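Local structure of probable ribosomal RNA small subunit methyltransferase (Thermus thermophilus, 2ZWV) at residues P250-G255 with L280-L285. The protein is probably an S-adenosyl-L-methionine-dependent methyltransferase that modifies 16S ribosomal RNA of the small subunit and binds S-adenosyl-L-homocysteine. Numbering follows the deposited sequence.
Sequences PLARMG and LKAQAL
Leu280 lies against the last turn of helix 248-253, its isobutyl group reaching Ala252 with the root and Arg253 with the tip. With CG anti to the carbonyl carbon (chi1 -64°), the branch extends toward the helix, and methyl CD2 settles 3.7 Å from Arg253 CA and equally close to Arg253 CB. The other methyl is a little farther off, Leu280 CD1 standing 4.2 Å from Arg253 CB. Arg253 therefore offers the aliphatic base of its side chain, crossed at a slant by the leucine. With CG of Arg253 anti to the backbone N (chi1 -170°) and the chain extended from there to NE, the guanidinium is carried away from Leu280 to a cation-pi contact with Tyr198; NH1 also makes a weak hydrogen bond to Glu197 O.

The CB of Ala252 points toward the residues leading into strand 283-286. Ala252 CB lies 4.0 Å from Lys281 O and 4.4 Å from Leu280 CB. Ala282 CB is 4.5 Å from the same Ala252 CB, so one methyl touches three consecutive residues, Leu280 to Ala282. The contact between the segments is apolar and shallow, burying 179 Å² at the protein surface. Just beyond it the helix closes in a Schellman motif: Gly255, at positive phi (96°), donates its N to Ala252 O over 3.0 Å.

In the Rossmann-like methyltransferase domain the contact joins the helix between strands 236-240 and 257-262 to the approach to edge strand 283-286. Gln283 and Leu285 pair with strand 257-262 through backbone hydrogen bonds, while Leu275 of helix 265-277 touches both Leu280 and Ala282.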
ATOM      1  N   PRO A 250      -4.190  -0.616  19.894  1.00 10.42           N
ATOM      2  CA  PRO A 250      -3.750  -0.752  21.285  1.00  9.30           C
ATOM      3  C   PRO A 250      -3.301   0.581  21.880  1.00 11.14           C
ATOM      4  O   PRO A 250      -3.650   0.913  23.012  1.00 10.96           O
ATOM      5  CB  PRO A 250      -2.611  -1.759  21.183  1.00 13.04           C
ATOM      6  CG  PRO A 250      -3.059  -2.633  20.061  1.00 11.61           C
ATOM      7  CD  PRO A 250      -3.534  -1.622  19.042  1.00  8.91           C
ATOM      8  N   LEU A 251      -2.533   1.342  21.108  1.00  9.01           N
ATOM      9  CA  LEU A 251      -2.041   2.640  21.559  1.00 11.68           C
ATOM     10  C   LEU A 251      -3.189   3.607  21.831  1.00 14.29           C
ATOM     11  O   LEU A 251      -3.150   4.373  22.793  1.00 12.57           O
ATOM     12  CB  LEU A 251      -1.088   3.229  20.516  1.00 10.36           C
ATOM     13  CG  LEU A 251       0.278   2.534  20.447  1.00 14.38           C
ATOM     14  CD1 LEU A 251       1.034   2.967  19.206  1.00 11.90           C
ATOM     15  CD2 LEU A 251       1.069   2.860  21.708  1.00 19.83           C
ATOM     16  N   ALA A 252      -4.212   3.568  20.985  1.00 10.84           N
ATOM     17  CA  ALA A 252      -5.366   4.441  21.160  1.00 12.17           C
ATOM     18  C   ALA A 252      -6.128   4.031  22.414  1.00 12.00           C
ATOM     19  O   ALA A 252      -6.600   4.880  23.173  1.00 10.68           O
ATOM     20  CB  ALA A 252      -6.278   4.356  19.945  1.00  5.55           C
ATOM     21  N   ARG A 253      -6.249   2.725  22.624  1.00  9.37           N
ATOM     22  CA  ARG A 253      -6.948   2.218  23.791  1.00 13.21           C
ATOM     23  C   ARG A 253      -6.156   2.562  25.042  1.00 17.16           C
ATOM     24  O   ARG A 253      -6.725   2.715  26.124  1.00 16.10           O
ATOM     25  CB  ARG A 253      -7.133   0.704  23.685  1.00 16.61           C
ATOM     26  CG  ARG A 253      -8.062   0.124  24.740  1.00 24.13           C
ATOM     27  CD  ARG A 253      -8.422  -1.314  24.415  1.00 27.70           C
ATOM     28  NE  ARG A 253      -9.346  -1.883  25.391  1.00 35.75           N
ATOM     29  CZ  ARG A 253      -9.887  -3.093  25.287  1.00 40.72           C
ATOM     30  NH1 ARG A 253      -9.598  -3.863  24.247  1.00 33.53           N
ATOM     31  NH2 ARG A 253     -10.717  -3.532  26.225  1.00 38.77           N
ATOM     32  N   MET A 254      -4.840   2.683  24.886  1.00 14.41           N
ATOM     33  CA  MET A 254      -3.967   3.023  25.997  1.00 11.83           C
ATOM     34  C   MET A 254      -4.078   4.512  26.336  1.00 15.04           C
ATOM     35  O   MET A 254      -3.400   5.006  27.236  1.00 15.86           O
ATOM     36  CB  MET A 254      -2.521   2.633  25.662  1.00 12.62           C
ATOM     37  CG  MET A 254      -2.284   1.113  25.673  1.00  9.67           C
ATOM     38  SD  MET A 254      -0.664   0.566  25.057  1.00  6.95           S
ATOM     39  CE  MET A 254       0.368   0.883  26.481  1.00 16.71           C
ATOM     40  N   GLY A 255      -4.942   5.217  25.609  1.00  9.85           N
ATOM     41  CA  GLY A 255      -5.162   6.630  25.876  1.00 10.36           C
ATOM     42  C   GLY A 255      -4.388   7.637  25.047  1.00 15.46           C
ATOM     43  O   GLY A 255      -4.491   8.837  25.288  1.00 13.83           O
ATOM     44  N   LEU A 280     -12.834   2.896  19.367  1.00 15.74           N
ATOM     45  CA  LEU A 280     -11.608   3.655  19.570  1.00 12.88           C
ATOM     46  C   LEU A 280     -11.548   4.796  18.563  1.00 16.21           C
ATOM     47  O   LEU A 280     -12.149   4.720  17.489  1.00 12.09           O
ATOM     48  CB  LEU A 280     -10.389   2.743  19.407  1.00  5.78           C
ATOM     49  CG  LEU A 280     -10.254   1.603  20.424  1.00 11.23           C
ATOM     50  CD1 LEU A 280      -9.106   0.691  20.021  1.00 11.56           C
ATOM     51  CD2 LEU A 280     -10.028   2.182  21.817  1.00 14.92           C
ATOM     52  N   LYS A 281     -10.829   5.856  18.911  1.00 12.50           N
ATOM     53  CA  LYS A 281     -10.714   7.006  18.025  1.00 16.57           C
ATOM     54  C   LYS A 281      -9.257   7.338  17.749  1.00 18.55           C
ATOM     55  O   LYS A 281      -8.441   7.428  18.670  1.00 15.70           O
ATOM     56  CB  LYS A 281     -11.404   8.226  18.643  1.00 17.02           C
ATOM     57  CG  LYS A 281     -11.596   9.397  17.682  1.00 31.03           C
ATOM     58  CD  LYS A 281     -12.784   9.175  16.747  1.00 34.70           C
ATOM     59  CE  LYS A 281     -12.999  10.380  15.843  1.00 27.23           C
ATOM     60  NZ  LYS A 281     -14.250  10.301  15.040  1.00 18.92           N
ATOM     61  N   ALA A 282      -8.942   7.518  16.472  1.00 14.25           N
ATOM     62  CA  ALA A 282      -7.592   7.856  16.041  1.00 14.45           C
ATOM     63  C   ALA A 282      -7.686   8.336  14.603  1.00 12.80           C
ATOM     64  O   ALA A 282      -8.671   8.056  13.922  1.00 15.18           O
ATOM     65  CB  ALA A 282      -6.694   6.634  16.130  1.00 11.74           C
ATOM     66  N   GLN A 283      -6.675   9.059  14.142  1.00 14.31           N
ATOM     67  CA  GLN A 283      -6.680   9.547  12.770  1.00 11.58           C
ATOM     68  C   GLN A 283      -6.084   8.520  11.817  1.00 15.18           C
ATOM     69  O   GLN A 283      -4.901   8.194  11.897  1.00 18.04           O
ATOM     70  CB  GLN A 283      -5.898  10.856  12.660  1.00  8.51           C
ATOM     71  CG  GLN A 283      -6.515  12.017  13.425  1.00 12.46           C
ATOM     72  CD  GLN A 283      -5.902  13.350  13.044  1.00 19.93           C
ATOM     73  OE1 GLN A 283      -6.002  13.785  11.896  1.00 24.27           O
ATOM     74  NE2 GLN A 283      -5.261  14.003  14.004  1.00 18.40           N
ATOM     75  N   ALA A 284      -6.924   8.003  10.927  1.00 10.26           N
ATOM     76  CA  ALA A 284      -6.495   7.024   9.940  1.00 11.50           C
ATOM     77  C   ALA A 284      -6.297   7.788   8.639  1.00  9.76           C
ATOM     78  O   ALA A 284      -7.239   7.982   7.875  1.00 14.53           O
ATOM     79  CB  ALA A 284      -7.562   5.949   9.769  1.00  7.37           C
ATOM     80  N   LEU A 285      -5.064   8.217   8.394  1.00  6.38           N
ATOM     81  CA  LEU A 285      -4.755   8.999   7.204  1.00  7.54           C
ATOM     82  C   LEU A 285      -4.190   8.206   6.036  1.00  9.19           C
ATOM     83  O   LEU A 285      -3.291   7.380   6.201  1.00 11.13           O
ATOM     84  CB  LEU A 285      -3.763  10.111   7.555  1.00  6.50           C
ATOM     85  CG  LEU A 285      -4.114  11.055   8.700  1.00 12.84           C
ATOM     86  CD1 LEU A 285      -2.962  12.028   8.912  1.00  9.26           C
ATOM     87  CD2 LEU A 285      -5.399  11.799   8.379  1.00 11.82           C
TER